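1,4-dihydroxy-2-naphthoyl-CoA hydrolase (Synechocystis sp., PDB 4K00) hydrolyses 1,4-dihydroxy-2-naphthoyl-CoA to 1,4-dihydroxy-2-naphthoate and CoA, a step of phylloquinone (vitamin K1) biosynthesis, and leaves benzoyl-, phenylacetyl- and aliphatic acyl-CoA thioesters untouched. Local coordinates at residues Cys116-Leu119 and Lys124-Leu127. Numbering follows the deposited sequence.
Sequences CIAL and KAPL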
loop_
_atom_site.group_PDB
_atom_site.type_symbol
_atom_site.label_atom_id
_atom_site.label_comp_id
_atom_site.label_asym_id
_atom_site.label_seq_id
_atom_site.Cartn_x
_atom_site.Cartn_y
_atom_site.Cartn_z
ATOM N N CYS A 116 15.564 -16.646 10.969
ATOM C CA CYS A 116 16.576 -16.757 9.949
ATOM C C CYS A 116 16.531 -18.153 9.360
ATOM O O CYS A 116 16.580 -19.136 10.096
ATOM C CB CYS A 116 17.943 -16.479 10.550
ATOM S SG CYS A 116 19.292 -16.560 9.364
ATOM N N ILE A 117 16.427 -18.231 8.033
ATOM C CA ILE A 117 16.477 -19.514 7.339
ATOM C C ILE A 117 17.537 -19.517 6.240
ATOM O O ILE A 117 17.747 -18.514 5.551
ATOM C CB ILE A 117 15.116 -19.897 6.729
ATOM C CG1 ILE A 117 14.611 -18.797 5.797
ATOM C CG2 ILE A 117 14.097 -20.156 7.825
ATOM C CD1 ILE A 117 13.340 -19.147 5.049
ATOM N N ALA A 118 18.203 -20.653 6.095
ATOM C CA ALA A 118 19.122 -20.861 4.990
ATOM C C ALA A 118 18.333 -21.189 3.733
ATOM O O ALA A 118 17.340 -21.914 3.791
ATOM C CB ALA A 118 20.092 -21.976 5.317
ATOM N N LEU A 119 18.767 -20.636 2.606
ATOM C CA LEU A 119 18.120 -20.886 1.319
ATOM C C LEU A 119 19.028 -21.765 0.471
ATOM O O LEU A 119 20.248 -21.732 0.626
ATOM C CB LEU A 119 17.854 -19.562 0.594
ATOM C CG LEU A 119 16.938 -18.569 1.302
ATOM C CD1 LEU A 119 16.880 -17.251 0.540
ATOM C CD2 LEU A 119 15.547 -19.164 1.476
ATOM N N LYS A 124 15.887 -23.628 9.389
ATOM C CA LYS A 124 16.258 -22.650 10.411
ATOM C C LYS A 124 17.772 -22.550 10.501
ATOM O O LYS A 124 18.469 -23.557 10.443
ATOM C CB LYS A 124 15.698 -23.049 11.776
ATOM C CG LYS A 124 14.194 -22.908 11.902
ATOM C CD LYS A 124 13.649 -23.830 12.984
ATOM C CE LYS A 124 12.217 -24.238 12.692
ATOM N NZ LYS A 124 11.437 -23.103 12.127
ATOM N N ALA A 125 18.270 -21.324 10.627
ATOM C CA ALA A 125 19.693 -21.080 10.820
ATOM C C ALA A 125 19.895 -20.053 11.929
ATOM O O ALA A 125 18.992 -19.265 12.219
ATOM C CB ALA A 125 20.308 -20.572 9.534
ATOM N N PRO A 126 21.089 -20.053 12.550
ATOM C CA PRO A 126 21.385 -19.058 13.585
ATOM C C PRO A 126 21.318 -17.657 13.015
ATOM O O PRO A 126 21.731 -17.435 11.878
ATOM C CB PRO A 126 22.818 -19.411 14.024
ATOM C CG PRO A 126 23.017 -20.820 13.597
ATOM C CD PRO A 126 22.201 -20.984 12.348
ATOM N N LEU A 127 20.779 -16.723 13.791
ATOM C CA LEU A 127 20.784 -15.321 13.414
ATOM C C LEU A 127 22.193 -14.900 13.017
ATOM O O LEU A 127 23.170 -15.373 13.592
ATOM C CB LEU A 127 20.282 -14.466 14.581
ATOM C CG LEU A 127 18.845 -14.711 15.054
ATOM C CD1 LEU A 127 18.546 -13.833 16.259
ATOM C CD2 LEU A 127 17.840 -14.421 13.942
#
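The carbonyl oxygen of Cys116 takes the one hydrogen bond between 116-119 and 124-127, from Ala125 N at 2.8 Å. The N-H points almost straight at the oxygen (167°), yet the nitrogen stands above the carbonyl plane, 36° out of it. Lys124 CA adds a softer C-H...O contact to the same oxygen at 3.5 Å. Next to this bond Ile117 and Lys124 form an antiparallel, non-hydrogen-bonded pair with CA atoms 4.4 Å apart. Their side chains diverge, and the branch methyl CG2 of Ile117 alone reaches over to Lys124, 4.2 Å from its CA.

Cys116 makes the largest single contribution to the contact. With SG anti to the backbone N (chi1 -179°), its sulfur runs out alongside Ala125 and lies 3.6 Å from Pro126 O, while CB meets the methyl CD2 of Leu127 at 4.0 Å. Leu127 sets out away from the strand, and its CD2 branch turns back to make this touch. Ala125 CB touches Cys116 SG at 4.1 Å and, in another direction, lies more loosely 4.4 Å from Ala118 CB.

On the strand side, Phe57 and Leu59 also pack on Cys116, and Ile117 is hydrogen-bonded through its backbone to Ala58 of strand 57-68. Leu127 is tied by its backbone to Ala89, in the turn between strands 77-86 and 91-100. The contact lies away from the predicted active-site Asp19. Before leading to helix 129-136 through the loop 125-127, the chain turns back along the end of strand 106-118, and this pairing is a short beta-hairpin of the hotdog-fold sheet.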